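Local coordinates for 5-formaminoimidazole-4-carboxamide-1-(beta)-D-ribofuranosyl 5'-monophosphate synthetase (Methanocaldococcus jannaschii, PDB 2R7L), which catalyses the ATP- and formate-dependent formylation of AICAR to FAICAR in purine biosynthesis, without using folates, at residues His210-Pro215 with Gln341-Glu346. Residues are numbered along the deposited sequence; the frame is centred on the assembly and turned at random.
Sequences HYFYSP and QRIARE
Arg342 lies over a face of the Phe212 ring, joining helix 339-353 to strand 205-214 of the antiparallel five-stranded sheet in the ATP-grasp part of the chain. The strand and helix segments run nearly parallel, 3° apart, with axes 10.3 Å from each other at closest approach. From CB, the Arg342 chain sets CG anti to the backbone N, and CG makes a CH-pi contact, 3.8 Å from the Phe212 ring centroid and 13° off the ring normal. A bend at chi2 then turns the chain outward, over the CD2-CE2 side of the ring, bringing CE2 over the face of the guanidinium. NE passes near CD2 of Phe212 and forms a salt bridge with Glu221 on the adjacent strand 219-230. CZ sits 3.5 Å from Phe212 CE2, with the guanidinium plane inclined 33° to the ring. At the tip, NH1 and NH2 form a salt bridge of two bent hydrogen bonds to Glu346 OE1, each 2.8 Å, near the guanidinium plane but from one face of the carboxylate, well out of its plane; NH2 also brushes Ser214 CB. A methionine in place of Arg342 would probably leave Glu346 OE1 and Glu221 without their shared positive partner and the Glu346 carboxylate less firmly fixed in its rotation. The ring's edge is packed by Ile343 CG1 at 4.0 Å from Phe212 CE1 and by Glu346 CB at 3.7 Å from CZ. The other Glu346 oxygen, OE2, faces Ser214 OG in a hydrogen bond modelled at a doubtfully short 2.4 Å, with Pro215 CD 3.3 Å from OE2.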
loop_
_atom_site.group_PDB
_atom_site.type_symbol
_atom_site.label_atom_id
_atom_site.label_comp_id
_atom_site.label_asym_id
_atom_site.label_seq_id
_atom_site.Cartn_x
_atom_site.Cartn_y
_atom_site.Cartn_z
ATOM N N HIS A 210 3.473 16.433 20.216
ATOM C CA HIS A 210 2.067 16.413 19.836
ATOM C C HIS A 210 1.384 15.134 20.322
ATOM O O HIS A 210 1.713 14.023 19.888
ATOM C CB HIS A 210 1.918 16.622 18.328
ATOM C CG HIS A 210 2.712 17.783 17.808
ATOM N ND1 HIS A 210 2.214 19.067 17.762
ATOM C CD2 HIS A 210 3.977 17.854 17.328
ATOM C CE1 HIS A 210 3.134 19.879 17.271
ATOM N NE2 HIS A 210 4.212 19.166 16.996
ATOM N N TYR A 211 0.453 15.299 21.255
ATOM C CA TYR A 211 -0.271 14.165 21.821
ATOM C C TYR A 211 -1.693 14.114 21.263
ATOM O O TYR A 211 -2.186 15.084 20.688
ATOM C CB TYR A 211 -0.377 14.272 23.348
ATOM C CG TYR A 211 0.912 14.406 24.134
ATOM C CD1 TYR A 211 1.436 13.322 24.821
ATOM C CD2 TYR A 211 1.573 15.632 24.235
ATOM C CE1 TYR A 211 2.596 13.439 25.567
ATOM C CE2 TYR A 211 2.741 15.758 24.973
ATOM C CZ TYR A 211 3.238 14.658 25.642
ATOM O OH TYR A 211 4.386 14.761 26.373
ATOM N N PHE A 212 -2.358 12.982 21.470
ATOM C CA PHE A 212 -3.782 12.861 21.187
ATOM C C PHE A 212 -4.420 12.100 22.338
ATOM O O PHE A 212 -4.017 10.972 22.631
ATOM C CB PHE A 212 -4.027 12.108 19.872
ATOM C CG PHE A 212 -5.470 12.112 19.426
ATOM C CD1 PHE A 212 -5.945 13.110 18.605
ATOM C CD2 PHE A 212 -6.353 11.129 19.854
ATOM C CE1 PHE A 212 -7.273 13.124 18.190
ATOM C CE2 PHE A 212 -7.682 11.144 19.449
ATOM C CZ PHE A 212 -8.140 12.150 18.619
ATOM N N TYR A 213 -5.379 12.729 23.018
ATOM C CA TYR A 213 -6.179 12.008 24.006
ATOM C C TYR A 213 -7.451 11.491 23.349
ATOM O O TYR A 213 -8.265 12.264 22.841
ATOM C CB TYR A 213 -6.557 12.863 25.226
ATOM C CG TYR A 213 -7.465 12.094 26.176
ATOM C CD1 TYR A 213 -6.966 11.067 26.960
ATOM C CD2 TYR A 213 -8.827 12.364 26.249
ATOM C CE1 TYR A 213 -7.799 10.342 27.815
ATOM C CE2 TYR A 213 -9.658 11.646 27.094
ATOM C CZ TYR A 213 -9.138 10.641 27.871
ATOM O OH TYR A 213 -9.974 9.930 28.716
ATOM N N SER A 214 -7.606 10.177 23.361
ATOM C CA SER A 214 -8.799 9.555 22.828
ATOM C C SER A 214 -9.777 9.295 23.962
ATOM O O SER A 214 -9.520 8.438 24.803
ATOM C CB SER A 214 -8.442 8.230 22.163
ATOM O OG SER A 214 -9.623 7.508 21.877
ATOM N N PRO A 215 -10.899 10.025 23.981
ATOM C CA PRO A 215 -11.951 9.840 24.978
ATOM C C PRO A 215 -12.622 8.479 24.811
ATOM O O PRO A 215 -13.094 7.897 25.791
ATOM C CB PRO A 215 -12.957 10.960 24.666
ATOM C CG PRO A 215 -12.313 11.840 23.665
ATOM C CD PRO A 215 -11.225 11.074 23.003
ATOM N N GLN A 341 -5.561 13.195 10.283
ATOM C CA GLN A 341 -6.233 11.919 10.038
ATOM C C GLN A 341 -6.636 11.219 11.327
ATOM O O GLN A 341 -7.651 10.519 11.368
ATOM C CB GLN A 341 -5.377 10.963 9.191
ATOM C CG GLN A 341 -6.162 9.704 8.801
ATOM C CD GLN A 341 -5.411 8.757 7.898
ATOM O OE1 GLN A 341 -4.238 8.967 7.581
ATOM N NE2 GLN A 341 -6.091 7.688 7.476
ATOM N N ARG A 342 -5.823 11.392 12.367
ATOM C CA ARG A 342 -6.126 10.871 13.700
ATOM C C ARG A 342 -7.364 11.536 14.307
ATOM O O ARG A 342 -8.155 10.888 14.992
ATOM C CB ARG A 342 -4.932 11.053 14.637
ATOM C CG ARG A 342 -5.155 10.479 16.033
ATOM C CD ARG A 342 -5.353 8.986 15.975
ATOM N NE ARG A 342 -5.825 8.402 17.232
ATOM C CZ ARG A 342 -7.108 8.297 17.573
ATOM N NH1 ARG A 342 -8.059 8.760 16.760
ATOM N NH2 ARG A 342 -7.441 7.741 18.736
ATOM N N ILE A 343 -7.524 12.828 14.055
ATOM C CA ILE A 343 -8.733 13.540 14.471
ATOM C C ILE A 343 -9.954 12.958 13.737
ATOM O O ILE A 343 -10.933 12.558 14.366
ATOM C CB ILE A 343 -8.604 15.059 14.204
ATOM C CG1 ILE A 343 -7.597 15.688 15.177
ATOM C CG2 ILE A 343 -9.961 15.757 14.289
ATOM C CD1 ILE A 343 -7.076 17.037 14.735
ATOM N N ALA A 344 -9.862 12.886 12.410
ATOM C CA ALA A 344 -10.940 12.371 11.554
ATOM C C ALA A 344 -11.382 10.967 11.948
ATOM O O ALA A 344 -12.567 10.657 11.944
ATOM C CB ALA A 344 -10.515 12.391 10.114
ATOM N N ARG A 345 -10.419 10.131 12.300
ATOM C CA ARG A 345 -10.698 8.775 12.700
ATOM C C ARG A 345 -11.515 8.726 13.988
ATOM O O ARG A 345 -12.454 7.940 14.099
ATOM C CB ARG A 345 -9.389 8.007 12.871
ATOM C CG ARG A 345 -9.557 6.662 13.528
ATOM C CD ARG A 345 -8.333 5.822 13.275
ATOM N NE ARG A 345 -7.975 5.877 11.862
ATOM C CZ ARG A 345 -6.787 5.541 11.372
ATOM N NH1 ARG A 345 -5.823 5.130 12.185
ATOM N NH2 ARG A 345 -6.563 5.631 10.069
ATOM N N GLU A 346 -11.152 9.559 14.961
ATOM C CA GLU A 346 -11.887 9.619 16.217
ATOM C C GLU A 346 -13.315 10.042 15.912
ATOM O O GLU A 346 -14.257 9.526 16.493
ATOM C CB GLU A 346 -11.227 10.581 17.217
ATOM C CG GLU A 346 -11.597 10.332 18.702
ATOM C CD GLU A 346 -10.889 9.128 19.298
ATOM O OE1 GLU A 346 -10.196 8.399 18.548
ATOM O OE2 GLU A 346 -11.015 8.901 20.525
#